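Local coordinates for TIGR00266 family protein (Pseudomonas aeruginosa, PDB 1YOX) that is of unknown function but belongs to the AIM24 family, whose name links it to mitochondrial biogenesis, at the interface of chains A and B. Residues are numbered along the deposited sequence; one frame, centred on the assembly and turned at random. Chains: chain A/B, hypothetical protein PA3696.

Contact 1: the interface of chains A and B. Residues chain A 16, 163-164, 224; chain B 13-14, 16-19.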
loop_
_atom_site.group_PDB
_atom_site.type_symbol
_atom_site.label_atom_id
_atom_site.label_comp_id
_atom_site.label_asym_id
_atom_site.label_seq_id
_atom_site.Cartn_x
_atom_site.Cartn_y
_atom_site.Cartn_z
ATOM N N SER A 16 6.669 -0.592 -7.835
ATOM C CA SER A 16 5.939 0.570 -7.314
ATOM C C SER A 16 6.230 0.786 -5.835
ATOM O O SER A 16 6.243 1.926 -5.359
ATOM C CB SER A 16 4.434 0.458 -7.576
ATOM O OG SER A 16 4.134 0.611 -8.959
ATOM N N GLY A 163 2.846 6.643 -2.081
ATOM C CA GLY A 163 1.971 6.457 -3.241
ATOM C C GLY A 163 2.637 6.635 -4.590
ATOM O O GLY A 163 3.590 5.946 -4.906
ATOM N N THR A 164 2.092 7.543 -5.407
ATOM C CA THR A 164 2.685 7.923 -6.706
ATOM C C THR A 164 3.830 8.912 -6.490
ATOM O O THR A 164 3.689 9.893 -5.746
ATOM C CB THR A 164 1.636 8.620 -7.657
ATOM O OG1 THR A 164 0.444 7.824 -7.803
ATOM C CG2 THR A 164 2.244 8.919 -9.048
ATOM N N SER A 224 1.729 11.345 -3.964
ATOM C CA SER A 224 0.263 11.328 -3.906
ATOM C C SER A 224 -0.309 10.857 -2.558
ATOM O O SER A 224 -1.446 11.218 -2.198
ATOM C CB SER A 224 -0.305 10.440 -4.989
ATOM O OG SER A 224 -0.095 9.087 -4.635
ATOM N N LEU B 13 -1.573 8.943 -13.589
ATOM C CA LEU B 13 -0.140 8.913 -13.343
ATOM C C LEU B 13 0.150 7.745 -12.449
ATOM O O LEU B 13 -0.657 7.457 -11.573
ATOM C CB LEU B 13 0.308 10.185 -12.611
ATOM C CG LEU B 13 -0.005 11.588 -13.143
ATOM C CD1 LEU B 13 0.225 12.592 -12.039
ATOM C CD2 LEU B 13 0.863 11.912 -14.346
ATOM N N GLY B 14 1.293 7.080 -12.679
ATOM C CA GLY B 14 1.815 6.013 -11.812
ATOM C C GLY B 14 1.489 4.642 -12.365
ATOM O O GLY B 14 0.789 4.527 -13.363
ATOM N N SER B 16 1.197 1.034 -10.079
ATOM C CA SER B 16 0.308 0.329 -9.167
ATOM C C SER B 16 -0.375 1.291 -8.186
ATOM O O SER B 16 -1.499 1.056 -7.762
ATOM C CB SER B 16 1.066 -0.768 -8.409
ATOM O OG SER B 16 1.474 -1.799 -9.296
HETATM N N MSE B 17 0.323 2.360 -7.826
HETATM C CA MSE B 17 -0.241 3.407 -6.989
HETATM C C MSE B 17 -0.479 4.640 -7.845
HETATM O O MSE B 17 0.458 5.331 -8.250
HETATM C CB MSE B 17 0.670 3.724 -5.804
HETATM C CG MSE B 17 0.438 2.791 -4.621
HETATM SE SE MSE B 17 1.891 2.731 -3.317
HETATM C CE MSE B 17 3.386 2.352 -4.555
ATOM N N GLN B 18 -1.744 4.905 -8.128
ATOM C CA GLN B 18 -2.072 5.908 -9.127
ATOM C C GLN B 18 -2.710 7.175 -8.572
ATOM O O GLN B 18 -3.189 7.228 -7.419
ATOM C CB GLN B 18 -2.903 5.305 -10.260
ATOM C CG GLN B 18 -2.203 4.141 -10.951
ATOM C CD GLN B 18 -3.027 3.505 -12.031
ATOM O OE1 GLN B 18 -4.250 3.369 -11.906
ATOM N NE2 GLN B 18 -2.370 3.121 -13.120
ATOM N N THR B 19 -2.653 8.194 -9.423
ATOM C CA THR B 19 -3.245 9.496 -9.193
ATOM C C THR B 19 -3.814 9.974 -10.507
ATOM O O THR B 19 -3.186 9.816 -11.552
ATOM C CB THR B 19 -2.188 10.455 -8.771
ATOM O OG1 THR B 19 -1.544 9.894 -7.637
ATOM C CG2 THR B 19 -2.770 11.811 -8.416
#

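Contact 2: the interface of chains A and B. Residues chain A 230, 233-234, 237-238; chain B 227, 230-231, 234.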
loop_
_atom_site.group_PDB
_atom_site.type_symbol
_atom_site.label_atom_id
_atom_site.label_comp_id
_atom_site.label_asym_id
_atom_site.label_seq_id
_atom_site.Cartn_x
_atom_site.Cartn_y
_atom_site.Cartn_z
ATOM N N LEU A 230 -2.444 9.012 5.181
ATOM C CA LEU A 230 -2.721 7.610 5.362
ATOM C C LEU A 230 -3.065 7.317 6.834
ATOM O O LEU A 230 -4.113 6.770 7.142
ATOM C CB LEU A 230 -1.503 6.820 4.884
ATOM C CG LEU A 230 -1.526 5.296 4.694
ATOM C CD1 LEU A 230 -0.912 4.663 5.849
ATOM C CD2 LEU A 230 -2.936 4.654 4.379
ATOM N N ARG A 233 -6.371 9.207 8.071
ATOM C CA ARG A 233 -7.557 8.567 7.537
ATOM C C ARG A 233 -7.799 7.165 8.129
ATOM O O ARG A 233 -8.937 6.758 8.342
ATOM C CB ARG A 233 -7.488 8.544 5.994
ATOM C CG ARG A 233 -7.850 9.890 5.326
ATOM C CD ARG A 233 -9.361 10.221 5.495
ATOM N NE ARG A 233 -10.117 8.989 5.783
ATOM C CZ ARG A 233 -11.251 8.904 6.486
ATOM N NH1 ARG A 233 -11.851 9.997 6.976
ATOM N NH2 ARG A 233 -11.790 7.701 6.676
ATOM N N ILE A 234 -6.735 6.420 8.395
ATOM C CA ILE A 234 -6.873 5.142 9.089
ATOM C C ILE A 234 -7.531 5.338 10.454
ATOM O O ILE A 234 -8.463 4.598 10.821
ATOM C CB ILE A 234 -5.521 4.454 9.336
ATOM C CG1 ILE A 234 -4.843 4.052 8.008
ATOM C CG2 ILE A 234 -5.680 3.302 10.358
ATOM C CD1 ILE A 234 -5.443 2.934 7.328
ATOM N N ALA A 237 -11.261 6.252 10.225
ATOM C CA ALA A 237 -12.084 5.114 9.857
ATOM C C ALA A 237 -12.361 4.144 11.004
ATOM O O ALA A 237 -13.200 3.236 10.871
ATOM C CB ALA A 237 -11.435 4.369 8.715
ATOM N N THR A 238 -11.634 4.305 12.108
ATOM C CA THR A 238 -11.726 3.355 13.207
ATOM C C THR A 238 -12.773 3.802 14.234
ATOM O O THR A 238 -12.917 3.159 15.275
ATOM C CB THR A 238 -10.351 3.141 13.929
ATOM O OG1 THR A 238 -9.945 4.355 14.574
ATOM C CG2 THR A 238 -9.266 2.693 12.969
ATOM N N PHE B 227 -9.749 -0.133 1.898
ATOM C CA PHE B 227 -9.360 0.712 3.049
ATOM C C PHE B 227 -9.867 0.191 4.389
ATOM O O PHE B 227 -9.158 0.212 5.395
ATOM C CB PHE B 227 -9.939 2.121 2.839
ATOM C CG PHE B 227 -9.531 3.110 3.871
ATOM C CD1 PHE B 227 -8.211 3.566 3.932
ATOM C CD2 PHE B 227 -10.460 3.623 4.767
ATOM C CE1 PHE B 227 -7.811 4.517 4.877
ATOM C CE2 PHE B 227 -10.067 4.572 5.736
ATOM C CZ PHE B 227 -8.746 5.019 5.774
ATOM N N LEU B 230 -7.759 -2.804 5.551
ATOM C CA LEU B 230 -6.509 -2.203 5.971
ATOM C C LEU B 230 -6.679 -1.488 7.335
ATOM O O LEU B 230 -5.957 -1.777 8.278
ATOM C CB LEU B 230 -6.098 -1.177 4.898
ATOM C CG LEU B 230 -4.651 -0.771 4.559
ATOM C CD1 LEU B 230 -4.600 0.577 3.856
ATOM C CD2 LEU B 230 -3.716 -0.809 5.737
ATOM N N ALA B 231 -7.625 -0.551 7.409
ATOM C CA ALA B 231 -7.902 0.158 8.687
ATOM C C ALA B 231 -8.274 -0.830 9.815
ATOM O O ALA B 231 -7.583 -0.888 10.854
ATOM C CB ALA B 231 -8.971 1.250 8.499
ATOM N N ILE B 234 -5.214 -3.161 10.943
ATOM C CA ILE B 234 -4.285 -2.333 11.720
ATOM C C ILE B 234 -4.825 -2.078 13.129
ATOM O O ILE B 234 -4.163 -2.398 14.123
ATOM C CB ILE B 234 -4.031 -0.987 10.993
ATOM C CG1 ILE B 234 -3.048 -1.192 9.856
ATOM C CG2 ILE B 234 -3.546 0.140 11.963
ATOM C CD1 ILE B 234 -2.843 0.060 9.047
#

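Contact 3: the interface of chains A and B. Residues chain A 166, 168, 174-177, 222; chain B 21, 38-41, 89.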
loop_
_atom_site.group_PDB
_atom_site.type_symbol
_atom_site.label_atom_id
_atom_site.label_comp_id
_atom_site.label_asym_id
_atom_site.label_seq_id
_atom_site.Cartn_x
_atom_site.Cartn_y
_atom_site.Cartn_z
ATOM N N ILE A 166 5.631 11.996 -7.947
ATOM C CA ILE A 166 5.397 13.004 -9.003
ATOM C C ILE A 166 6.517 14.061 -9.125
ATOM O O ILE A 166 6.709 14.890 -8.240
ATOM C CB ILE A 166 3.979 13.678 -8.899
ATOM C CG1 ILE A 166 2.901 12.624 -8.604
ATOM C CG2 ILE A 166 3.631 14.410 -10.200
ATOM C CD1 ILE A 166 1.655 13.173 -7.942
ATOM N N ARG A 168 8.193 17.251 -11.238
ATOM C CA ARG A 168 7.851 18.367 -12.112
ATOM C C ARG A 168 8.964 19.402 -12.178
ATOM O O ARG A 168 9.555 19.763 -11.151
ATOM C CB ARG A 168 6.562 19.045 -11.633
ATOM C CG ARG A 168 5.300 18.460 -12.201
ATOM C CD ARG A 168 4.107 19.182 -11.621
ATOM N NE ARG A 168 2.977 19.240 -12.542
ATOM C CZ ARG A 168 2.603 20.331 -13.203
ATOM N NH1 ARG A 168 3.281 21.478 -13.066
ATOM N NH2 ARG A 168 1.548 20.275 -14.011
ATOM N N THR A 174 3.941 28.961 -11.299
ATOM C CA THR A 174 3.547 28.747 -9.899
ATOM C C THR A 174 2.761 27.439 -9.739
ATOM O O THR A 174 1.848 27.146 -10.523
ATOM C CB THR A 174 2.729 29.934 -9.338
ATOM O OG1 THR A 174 3.601 31.048 -9.122
ATOM C CG2 THR A 174 2.069 29.576 -8.012
ATOM N N LEU A 175 3.126 26.663 -8.721
ATOM C CA LEU A 175 2.455 25.399 -8.440
ATOM C C LEU A 175 1.945 25.421 -7.002
ATOM O O LEU A 175 2.679 25.814 -6.103
ATOM C CB LEU A 175 3.419 24.236 -8.674
ATOM C CG LEU A 175 2.980 22.769 -8.511
ATOM C CD1 LEU A 175 1.973 22.270 -9.583
ATOM C CD2 LEU A 175 4.221 21.878 -8.481
ATOM N N ARG A 176 0.688 25.028 -6.790
ATOM C CA ARG A 176 0.159 24.925 -5.436
ATOM C C ARG A 176 -0.064 23.463 -5.105
ATOM O O ARG A 176 -0.474 22.665 -5.948
ATOM C CB ARG A 176 -1.126 25.723 -5.234
ATOM C CG ARG A 176 -1.075 27.135 -5.799
ATOM C CD ARG A 176 -2.046 28.079 -5.091
ATOM N NE ARG A 176 -1.593 29.457 -5.252
ATOM C CZ ARG A 176 -1.657 30.135 -6.393
ATOM N NH1 ARG A 176 -2.159 29.578 -7.479
ATOM N NH2 ARG A 176 -1.203 31.378 -6.452
ATOM N N VAL A 177 0.199 23.137 -3.848
ATOM C CA VAL A 177 0.532 21.792 -3.440
ATOM C C VAL A 177 -0.013 21.645 -2.043
ATOM O O VAL A 177 0.252 22.487 -1.170
ATOM C CB VAL A 177 2.087 21.612 -3.503
ATOM C CG1 VAL A 177 2.605 20.595 -2.520
ATOM C CG2 VAL A 177 2.544 21.291 -4.940
ATOM N N LEU A 222 6.946 15.443 -5.657
ATOM C CA LEU A 222 5.709 15.304 -4.893
ATOM C C LEU A 222 5.360 13.824 -4.684
ATOM O O LEU A 222 5.892 12.949 -5.357
ATOM C CB LEU A 222 4.558 16.006 -5.619
ATOM C CG LEU A 222 4.773 17.474 -6.001
ATOM C CD1 LEU A 222 3.631 17.963 -6.878
ATOM C CD2 LEU A 222 4.916 18.318 -4.743
ATOM N N GLU B 21 -4.554 13.164 -12.655
ATOM C CA GLU B 21 -4.411 14.584 -12.959
ATOM C C GLU B 21 -5.528 14.976 -13.922
ATOM O O GLU B 21 -5.602 14.455 -15.046
ATOM C CB GLU B 21 -3.066 14.841 -13.605
ATOM C CG GLU B 21 -2.762 16.311 -13.822
ATOM C CD GLU B 21 -1.485 16.521 -14.635
ATOM O OE1 GLU B 21 -0.498 17.010 -14.062
ATOM O OE2 GLU B 21 -1.473 16.180 -15.837
ATOM N N ASN B 38 -3.776 16.752 -4.490
ATOM C CA ASN B 38 -2.327 16.721 -4.271
ATOM C C ASN B 38 -1.618 18.003 -4.706
ATOM O O ASN B 38 -0.872 18.581 -3.927
ATOM C CB ASN B 38 -1.686 15.503 -4.975
ATOM C CG ASN B 38 -2.331 14.175 -4.556
ATOM O OD1 ASN B 38 -2.533 13.919 -3.377
ATOM N ND2 ASN B 38 -2.683 13.357 -5.522
ATOM N N TYR B 39 -1.840 18.420 -5.948
ATOM C CA TYR B 39 -1.313 19.676 -6.483
ATOM C C TYR B 39 -2.310 20.339 -7.446
ATOM O O TYR B 39 -3.273 19.720 -7.877
ATOM C CB TYR B 39 0.057 19.499 -7.168
ATOM C CG TYR B 39 0.056 18.581 -8.366
ATOM C CD1 TYR B 39 0.341 17.224 -8.230
ATOM C CD2 TYR B 39 -0.192 19.068 -9.644
ATOM C CE1 TYR B 39 0.344 16.364 -9.345
ATOM C CE2 TYR B 39 -0.202 18.220 -10.752
ATOM C CZ TYR B 39 0.068 16.876 -10.601
ATOM O OH TYR B 39 0.057 16.041 -11.715
HETATM N N MSE B 40 -2.070 21.609 -7.751
HETATM C CA MSE B 40 -2.860 22.325 -8.742
HETATM C C MSE B 40 -2.038 23.413 -9.398
HETATM O O MSE B 40 -1.204 24.035 -8.748
HETATM C CB MSE B 40 -4.139 22.898 -8.121
HETATM C CG MSE B 40 -3.918 23.871 -6.997
HETATM SE SE MSE B 40 -5.576 24.211 -6.054
HETATM C CE MSE B 40 -4.732 25.156 -4.492
ATOM N N THR B 41 -2.273 23.635 -10.696
ATOM C CA THR B 41 -1.560 24.690 -11.419
ATOM C C THR B 41 -2.096 26.087 -11.061
ATOM O O THR B 41 -3.107 26.202 -10.322
ATOM C CB THR B 41 -1.493 24.426 -12.917
ATOM O OG1 THR B 41 -2.809 24.218 -13.448
ATOM C CG2 THR B 41 -0.656 23.204 -13.165
ATOM N N HIS B 89 -4.371 22.222 -14.500
ATOM C CA HIS B 89 -4.365 20.859 -13.951
ATOM C C HIS B 89 -4.510 20.840 -12.438
ATOM O O HIS B 89 -3.897 21.652 -11.755
ATOM C CB HIS B 89 -3.092 20.136 -14.390
ATOM C CG HIS B 89 -2.800 20.308 -15.850
ATOM N ND1 HIS B 89 -3.371 19.516 -16.822
ATOM C CD2 HIS B 89 -2.044 21.223 -16.508
ATOM C CE1 HIS B 89 -2.974 19.925 -18.013
ATOM N NE2 HIS B 89 -2.174 20.964 -17.851
HETATM O O HOH W 1 -3.724 27.397 -8.069
#

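Contact 1: the interface of chains A and B
A:Thr164 and B:Met17, a selenomethionine, bury the most surface in this loop-to-loop patch, 70 and 44 Å². The hydroxyl of A:Thr164 carries the polar part: OG1, anti to the carbonyl carbon and beside the backbone N (chi1 -53°), donates to the backbone O of B:Met17 at 2.5 Å. That hydroxyl sits well above the carbonyl plane, away from the usual in-plane approach, at a C=O...donor angle of 119°. The same OG1 lies 2.9 Å from B:Thr19 OG1, where either hydroxyl could give the hydrogen; with the hydrogen of A:Thr164 given to the carbonyl, B:Thr19 would be the likely donor. Behind it A:Ser224 acts as second shell: its OG accepts a nearly straight hydrogen bond from the backbone N of A:Thr164 at 2.8 Å, which probably steadies the loop. The methyl CG2 of A:Thr164, anti to its own backbone N, instead points to B:Gly14 CA. On the other flank the side chain of B:Met17 bends at chi3 (-52°), laying SE against A:Gly163 CA at 3.7 Å and turning CE towards A:Ser16. There the two copies of one serine meet unequally: B:Ser16 N donates to A:Ser16 OG at 3.2 Å.

Contact 2: the interface of chains A and B
A:Ile234 and B:Phe227, burying 62 and 61 Å², form the core of this helix-to-helix contact, with B:Ala231 adding 39 Å². The contact rests on van der Waals packing, mostly of apolar groups; N and O atoms of the two sides do not pair. B:Phe227 holds CG anti to its backbone N (chi1 -175°), which sends the ring across to chain A with CZ and CE2 leading. Its rim, not a face, meets the backbone of A:Arg233, whose carbonyl carbon lies in the ring plane. CE2 abuts A:Ala237 CB at 3.3 Å, a tight contact, while CE1 rests on A:Ile234 CD1 at 3.8 Å. The side chain of A:Arg233 crosses that of B:Phe227 at about a right angle: CB lies 3.7 Å from the ring atom CZ, and bends at chi2 and chi3 bring the guanidinium back so that its edge faces CE2, the two planes 43° apart. This is no flat stack. A:Ile234 uses both branches: CD1 reaches B:Ala231 CA at 3.9 Å, where the small side chain probably allows the close approach, and CG2 meets CG2 of B:Ile234 at 4.1 Å, those side chains crossing at about a right angle. Helix 227-236 of chain A thus packs through its C-terminal end, with A:Ala237 just beyond it, against the N-terminal and middle turns of helix 227-238 of chain B, both following the last strand of their chains.

Contact 3: the interface of chains A and B
An antiparallel edge-to-edge strand pairing joins the two chains here, running the sheet of one copy into that of the next within the deposited assembly, which may not be the biological one. Strand 173-178 of chain A lies beside strand 37-41 of chain B, and A:Arg176 exchanges two backbone bonds with B:Met40, a selenomethionine: A:Arg176 N donates to B:Met40 O at 2.9 Å, nearly along the C=O axis (167°), and B:Met40 N donates back to A:Arg176 O at 2.6 Å, in the carbonyl plane. B:Tyr39 buries the most surface, 90 Å². Its CG sits in the crowded position between backbone N and carbonyl carbon (chi1 62°), placing the ring among apolar side chains of chain A. A:Leu222 CD1 comes to CD1 of that ring at 3.6 Å, its side chain crossing at about a right angle; A:Ile166 CD1 meets the ring edge in plane, tip to tip, and A:Leu175 CD1 approaches CD2. The phenol OH donates to B:Glu21 OE1 at 2.6 Å from above the carboxylate plane, which would help hold the ring. That carboxylate oxygen also faces the guanidinium edge of A:Arg168 in a long salt bridge, NH2 to OE1 3.9 Å, which may favour the charged carboxylate. On the opposite side of the paired strands, B:Met40 CE lies against A:Arg176 CB at 3.7 Å, and a water links A:Arg176 NH1 to B:Thr41 O. If that assembly is biological, the site would join neighbouring copies by backbone pairing, backed by the tyrosine.

Contact 1 lies between the other two, its C-alpha centre about 14 Å from that of contact 3 and about 19 Å from that of contact 2, which are themselves about 26 Å apart. Strand 19-24 of chain B serves both contact 1 and contact 3, and in chain A the residue before strand 165-170 belongs to contact 1 while the strand itself belongs to contact 3. Contact 2 follows closely in sequence from A:Ser224. Strand pairing, hydroxyl bonds and helix packing thus succeed one another along one seam, to which the chains bring mostly different residues; the structure alone does not show whether the protein assembles this way in the cell.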